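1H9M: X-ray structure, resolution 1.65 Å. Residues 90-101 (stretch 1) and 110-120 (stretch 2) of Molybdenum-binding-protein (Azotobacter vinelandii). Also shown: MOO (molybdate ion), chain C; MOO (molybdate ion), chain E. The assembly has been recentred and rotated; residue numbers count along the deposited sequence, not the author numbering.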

ATOM      1  N   THR A  90       6.725 -21.696   5.518  1.00 26.09           N
ATOM      2  CA  THR A  90       6.340 -21.581   6.914  1.00 24.24           C
ATOM      3  C   THR A  90       5.100 -20.671   7.077  1.00 24.11           C
ATOM      4  O   THR A  90       4.768 -19.878   6.187  1.00 22.75           O
ATOM      5  CB  THR A  90       7.440 -20.964   7.777  1.00 32.46           C
ATOM      6  OG1 THR A  90       7.837 -19.682   7.274  1.00 38.28           O
ATOM      7  CG2 THR A  90       8.729 -21.791   7.819  1.00 40.55           C
ATOM      8  N   ILE A  91       4.331 -20.952   8.119  1.00 21.45           N
ATOM      9  CA  ILE A  91       3.206 -20.120   8.533  1.00 24.16           C
ATOM     10  C   ILE A  91       3.353 -19.826  10.028  1.00 28.41           C
ATOM     11  O   ILE A  91       3.534 -20.735  10.846  1.00 28.33           O
ATOM     12  CB  ILE A  91       1.821 -20.679   8.250  1.00 23.84           C
ATOM     13  CG1 ILE A  91       1.687 -21.034   6.757  1.00 23.45           C
ATOM     14  CG2 ILE A  91       0.708 -19.693   8.600  1.00 24.80           C
ATOM     15  CD1 ILE A  91       0.338 -21.559   6.338  1.00 27.17           C
ATOM     16  N   GLU A  92       3.338 -18.519  10.321  1.00 22.68           N
ATOM     17  CA  GLU A  92       3.329 -18.151  11.742  1.00 24.72           C
ATOM     18  C   GLU A  92       1.982 -17.475  12.012  1.00 25.43           C
ATOM     19  O   GLU A  92       1.799 -16.376  11.472  1.00 25.61           O
ATOM     20  CB  GLU A  92       4.485 -17.271  12.132  1.00 27.53           C
ATOM     21  CG  GLU A  92       4.439 -17.124  13.657  1.00 42.19           C
ATOM     22  CD  GLU A  92       5.569 -16.282  14.194  1.00 53.12           C
ATOM     23  OE1 GLU A  92       6.371 -15.751  13.399  1.00 59.43           O
ATOM     24  OE2 GLU A  92       5.629 -16.168  15.433  1.00 60.92           O
ATOM     25  N   THR A  93       1.116 -18.104  12.806  1.00 27.20           N
ATOM     26  CA  THR A  93      -0.200 -17.525  13.031  1.00 26.22           C
ATOM     27  C   THR A  93      -0.224 -16.623  14.248  1.00 29.31           C
ATOM     28  O   THR A  93       0.505 -16.875  15.223  1.00 30.44           O
ATOM     29  CB  THR A  93      -1.267 -18.623  13.090  1.00 34.41           C
ATOM     30  OG1 THR A  93      -1.277 -19.306  11.829  1.00 42.51           O
ATOM     31  CG2 THR A  93      -2.667 -18.094  13.304  1.00 35.31           C
ATOM     32  N   GLY A  94      -0.887 -15.469  14.126  1.00 22.16           N
ATOM     33  CA  GLY A  94      -0.987 -14.537  15.249  1.00 18.31           C
ATOM     34  C   GLY A  94      -2.448 -14.664  15.731  1.00 23.21           C
ATOM     35  O   GLY A  94      -2.929 -15.793  15.911  1.00 25.03           O
ATOM     36  N   ALA A  95      -3.083 -13.554  16.022  1.00 18.39           N
ATOM     37  CA  ALA A  95      -4.458 -13.532  16.513  1.00 17.93           C
ATOM     38  C   ALA A  95      -5.492 -13.380  15.381  1.00 23.09           C
ATOM     39  O   ALA A  95      -6.419 -14.177  15.190  1.00 23.83           O
ATOM     40  CB  ALA A  95      -4.580 -12.308  17.410  1.00 20.24           C
ATOM     41  N   VAL A  96      -5.293 -12.297  14.602  1.00 20.73           N
ATOM     42  CA  VAL A  96      -6.124 -11.997  13.433  1.00 20.36           C
ATOM     43  C   VAL A  96      -5.336 -12.038  12.119  1.00 19.15           C
ATOM     44  O   VAL A  96      -5.958 -12.161  11.049  1.00 22.72           O
ATOM     45  CB  VAL A  96      -6.983 -10.710  13.488  1.00 18.89           C
ATOM     46  CG1 VAL A  96      -7.936 -10.934  14.724  1.00 23.65           C
ATOM     47  CG2 VAL A  96      -6.139  -9.472  13.660  1.00 18.98           C
ATOM     48  N   ASN A  97      -4.021 -11.986  12.201  1.00 16.57           N
ATOM     49  CA  ASN A  97      -3.177 -12.089  10.995  1.00 19.52           C
ATOM     50  C   ASN A  97      -2.178 -13.245  11.116  1.00 19.05           C
ATOM     51  O   ASN A  97      -2.051 -13.904  12.188  1.00 18.62           O
ATOM     52  CB  ASN A  97      -2.313 -10.808  10.938  1.00 16.58           C
ATOM     53  CG  ASN A  97      -3.238  -9.673  10.440  1.00 22.20           C
ATOM     54  OD1 ASN A  97      -3.906  -9.764   9.390  1.00 22.85           O
ATOM     55  ND2 ASN A  97      -3.281  -8.605  11.218  1.00 21.60           N
ATOM     56  N   ALA A  98      -1.602 -13.644   9.983  1.00 17.64           N
ATOM     57  CA  ALA A  98      -0.641 -14.708   9.920  1.00 19.50           C
ATOM     58  C   ALA A  98       0.464 -14.376   8.906  1.00 18.79           C
ATOM     59  O   ALA A  98       0.141 -13.788   7.873  1.00 20.07           O
ATOM     60  CB  ALA A  98      -1.234 -16.039   9.394  1.00 19.74           C
ATOM     61  N   GLU A  99       1.707 -14.713   9.212  1.00 17.65           N
ATOM     62  CA  GLU A  99       2.830 -14.388   8.323  1.00 21.28           C
ATOM     63  C   GLU A  99       3.136 -15.651   7.528  1.00 20.62           C
ATOM     64  O   GLU A  99       3.398 -16.714   8.126  1.00 22.15           O
ATOM     65  CB  GLU A  99       4.041 -13.938   9.153  1.00 24.12           C
ATOM     66  CG  GLU A  99       5.296 -13.547   8.401  1.00 31.45           C
ATOM     67  CD  GLU A  99       6.383 -12.982   9.320  1.00 30.15           C
ATOM     68  OE1 GLU A  99       6.210 -13.055  10.556  1.00 49.02           O
ATOM     69  OE2 GLU A  99       7.418 -12.460   8.866  1.00 39.94           O
ATOM     70  N   VAL A 100       2.984 -15.581   6.242  1.00 16.04           N
ATOM     71  CA  VAL A 100       3.203 -16.752   5.367  1.00 16.59           C
ATOM     72  C   VAL A 100       4.477 -16.555   4.575  1.00 19.38           C
ATOM     73  O   VAL A 100       4.578 -15.569   3.827  1.00 20.02           O
ATOM     74  CB  VAL A 100       2.022 -16.935   4.427  1.00 16.25           C
ATOM     75  CG1 VAL A 100       2.215 -18.153   3.492  1.00 21.21           C
ATOM     76  CG2 VAL A 100       0.703 -17.140   5.159  1.00 19.65           C
ATOM     77  N   THR A 101       5.435 -17.505   4.636  1.00 16.72           N
ATOM     78  CA  THR A 101       6.606 -17.361   3.742  1.00 17.89           C
ATOM     79  C   THR A 101       6.532 -18.440   2.650  1.00 21.55           C
ATOM     80  O   THR A 101       6.203 -19.590   2.964  1.00 22.91           O
ATOM     81  CB  THR A 101       7.873 -17.553   4.576  1.00 26.32           C
ATOM     82  OG1 THR A 101       8.007 -16.511   5.571  1.00 25.92           O
ATOM     83  CG2 THR A 101       9.162 -17.543   3.759  1.00 31.20           C
ATOM     84  N   ILE A 110       9.553 -15.384  -0.185  1.00 21.15           N
ATOM     85  CA  ILE A 110       8.813 -14.095  -0.150  1.00 23.49           C
ATOM     86  C   ILE A 110       7.834 -14.211   1.003  1.00 21.90           C
ATOM     87  O   ILE A 110       7.305 -15.305   1.176  1.00 22.68           O
ATOM     88  CB  ILE A 110       8.057 -13.765  -1.447  1.00 22.51           C
ATOM     89  CG1 ILE A 110       7.204 -12.480  -1.314  1.00 26.24           C
ATOM     90  CG2 ILE A 110       7.156 -14.890  -1.867  1.00 27.68           C
ATOM     91  CD1 ILE A 110       6.992 -11.680  -2.576  1.00 29.41           C
ATOM     92  N   THR A 111       7.697 -13.181   1.850  1.00 18.95           N
ATOM     93  CA  THR A 111       6.808 -13.304   2.986  1.00 18.66           C
ATOM     94  C   THR A 111       5.614 -12.358   2.757  1.00 20.50           C
ATOM     95  O   THR A 111       5.787 -11.199   2.353  1.00 19.64           O
ATOM     96  CB  THR A 111       7.590 -12.880   4.227  1.00 27.11           C
ATOM     97  OG1 THR A 111       8.725 -13.800   4.357  1.00 27.67           O
ATOM     98  CG2 THR A 111       6.767 -12.928   5.500  1.00 27.18           C
ATOM     99  N   SER A 112       4.468 -12.848   3.162  1.00 16.60           N
ATOM    100  CA  SER A 112       3.224 -12.063   3.026  1.00 15.95           C
ATOM    101  C   SER A 112       2.526 -12.045   4.360  1.00 17.94           C
ATOM    102  O   SER A 112       2.658 -12.996   5.179  1.00 19.61           O
ATOM    103  CB  SER A 112       2.317 -12.748   1.975  1.00 18.40           C
ATOM    104  OG  SER A 112       1.002 -12.279   2.104  1.00 19.50           O
ATOM    105  N   MET A 113       1.843 -10.965   4.731  1.00 14.18           N
ATOM    106  CA  MET A 113       1.013 -10.890   5.930  1.00 16.14           C
ATOM    107  C   MET A 113      -0.448 -10.943   5.461  1.00 17.57           C
ATOM    108  O   MET A 113      -0.766 -10.030   4.716  1.00 17.66           O
ATOM    109  CB  MET A 113       1.304  -9.666   6.778  1.00 18.88           C
ATOM    110  CG  MET A 113       0.535  -9.558   8.108  1.00 24.50           C
ATOM    111  SD  MET A 113       1.107 -10.766   9.293  1.00 24.23           S
ATOM    112  CE  MET A 113       2.719 -10.175   9.745  1.00 23.43           C
ATOM    113  N   VAL A 114      -1.212 -11.963   5.791  1.00 15.65           N
ATOM    114  CA  VAL A 114      -2.620 -12.001   5.389  1.00 17.36           C
ATOM    115  C   VAL A 114      -3.507 -12.293   6.627  1.00 19.61           C
ATOM    116  O   VAL A 114      -2.979 -12.527   7.738  1.00 21.09           O
ATOM    117  CB  VAL A 114      -2.864 -13.105   4.343  1.00 19.95           C
ATOM    118  CG1 VAL A 114      -2.082 -12.972   3.044  1.00 22.27           C
ATOM    119  CG2 VAL A 114      -2.471 -14.448   4.968  1.00 17.52           C
ATOM    120  N   THR A 115      -4.800 -12.040   6.510  1.00 18.18           N
ATOM    121  CA  THR A 115      -5.685 -12.362   7.642  1.00 17.37           C
ATOM    122  C   THR A 115      -5.594 -13.868   7.829  1.00 22.31           C
ATOM    123  O   THR A 115      -5.461 -14.748   6.936  1.00 22.81           O
ATOM    124  CB  THR A 115      -7.145 -11.945   7.351  1.00 19.16           C
ATOM    125  OG1 THR A 115      -7.518 -12.663   6.128  1.00 22.00           O
ATOM    126  CG2 THR A 115      -7.330 -10.469   7.122  1.00 19.33           C
ATOM    127  N   LYS A 116      -5.923 -14.252   9.069  1.00 21.44           N
ATOM    128  CA  LYS A 116      -6.042 -15.655   9.450  1.00 27.84           C
ATOM    129  C   LYS A 116      -7.166 -16.328   8.670  1.00 26.23           C
ATOM    130  O   LYS A 116      -7.030 -17.499   8.290  1.00 26.72           O
ATOM    131  CB  LYS A 116      -6.401 -15.708  10.946  1.00 31.19           C
ATOM    132  CG  LYS A 116      -5.495 -16.742  11.631  1.00 34.79           C
ATOM    133  N   GLU A 117      -8.222 -15.585   8.348  1.00 26.21           N
ATOM    134  CA  GLU A 117      -9.298 -16.187   7.546  1.00 29.89           C
ATOM    135  C   GLU A 117      -8.861 -16.528   6.133  1.00 33.24           C
ATOM    136  O   GLU A 117      -9.264 -17.569   5.582  1.00 32.79           O
ATOM    137  CB  GLU A 117     -10.528 -15.284   7.521  1.00 35.24           C
ATOM    138  N   ALA A 118      -7.940 -15.738   5.530  1.00 25.67           N
ATOM    139  CA  ALA A 118      -7.421 -16.073   4.220  1.00 26.05           C
ATOM    140  C   ALA A 118      -6.657 -17.398   4.255  1.00 24.09           C
ATOM    141  O   ALA A 118      -6.661 -18.164   3.285  1.00 25.35           O
ATOM    142  CB  ALA A 118      -6.532 -14.915   3.690  1.00 22.00           C
ATOM    143  N   VAL A 119      -5.875 -17.655   5.317  1.00 23.29           N
ATOM    144  CA  VAL A 119      -5.092 -18.860   5.435  1.00 25.23           C
ATOM    145  C   VAL A 119      -6.036 -20.081   5.391  1.00 31.05           C
ATOM    146  O   VAL A 119      -5.769 -21.008   4.625  1.00 30.75           O
ATOM    147  CB  VAL A 119      -4.219 -18.937   6.715  1.00 25.68           C
ATOM    148  CG1 VAL A 119      -3.624 -20.336   6.867  1.00 27.16           C
ATOM    149  CG2 VAL A 119      -3.096 -17.918   6.586  1.00 29.89           C
ATOM    150  N   ALA A 120      -7.136 -19.989   6.124  1.00 31.81           N
ATOM    151  CA  ALA A 120      -8.099 -21.098   6.167  1.00 35.34           C
ATOM    152  C   ALA A 120      -8.736 -21.290   4.790  1.00 37.76           C
ATOM    153  O   ALA A 120      -8.665 -22.355   4.183  1.00 37.26           O
ATOM    154  CB  ALA A 120      -9.203 -20.818   7.171  1.00 32.35           C
TER
HETATM  155 MO   MOO C1142      -2.018  -9.408  15.203  0.33 21.35          MO
HETATM  156  O1  MOO C1142      -1.763  -8.525  13.697  0.33 17.32           O
HETATM  157  O2  MOO C1142      -2.745 -10.948  14.797  1.00 18.02           O
HETATM  158 MO   MOO E1144      -5.675  -9.999   3.098  1.00 26.47          MO
HETATM  159  O1  MOO E1144      -4.540  -9.143   4.180  1.00 20.61           O
HETATM  160  O2  MOO E1144      -7.041  -8.922   2.622  1.00 19.06           O
HETATM  161  O3  MOO E1144      -4.678 -10.528   1.722  1.00 20.37           O
HETATM  162  O4  MOO E1144      -6.243 -11.406   4.080  1.00 20.05           O
HETATM  163  O   HOH W   1      -8.615 -13.280  10.861  1.00 37.84           O

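An antiparallel pair of strands shows how a backbone ladder fixes spacing while side chains, sorted by face, supply the chemistry; residues 97-101 and 110-115 of this molybdenum-binding protein are a compact example. The strand directions differ by 157°, and the axes approach to 4.6 Å. Two reciprocal pairs of hydrogen bonds hold them. A98 N donates to V114 O (2.9 Å) and V114 N to A98 O (3.1 Å); two residues along, V100 N reaches S112 O and S112 N reaches V100 O, both at 2.8 Å. The non-hydrogen-bonded pairs alternate with these, E99-M113 between them and N97-T115 and T101-T111 beyond; there the chains draw closer and CA-H...O contacts fill in, as from T111 CA to V100 O at 3.3 Å.

Of all the residues, K116 has the most surface covered by the opposite stretch, 69 Å². It opens the helix that follows the second strand, and its amide carries the ladder one rung further, K116 N donating to V96 O at 2.9 Å. Its CA-to-CB bond points sideways, and CG rests 3.6 Å from T93 CG2. The lysine is modelled only to CG, so the contact seen here is that of its aliphatic base; the ammonium group is not located.

M113, with 65 Å² covered, works on the face it shares with E99, T101 and T111. With chi2 and chi3 both p, its chain bends so that its end comes nearer strand 97-101: SD lies 3.5 Å from A98 O and 3.8 Å from N97 CB, while CE sits 4.0 Å from E99 CB. The flexible thioether thus packs along backbone and side chain alike. Farther along, E99 CG meets T111 CG2 at 3.3 Å, and T101 OG1 and T111 OG1 share a hydrogen bond of 3.1 Å, in which either hydroxyl could donate.

V100, covered over 61 Å², lies on the other face with A98, S112 and V114. Its CG2 is 4.2 Å from V114 CG2 and 4.1 Å from V119 CG2. V119 points toward the first stretch from the helix and also brings CG2 to 3.9 Å from A98 CB, so small aliphatic groups pack together where strand and helix meet.

At the N97-T115 pair the side chains diverge, and each residue binds a different molybdate: N97 ND2 donates to O1 of the chain C ion (2.9 Å), T115 OG1 to O4 of the chain E ion (2.7 Å). T115 OG1 also caps the helix, accepting from A118 N at 3.2 Å.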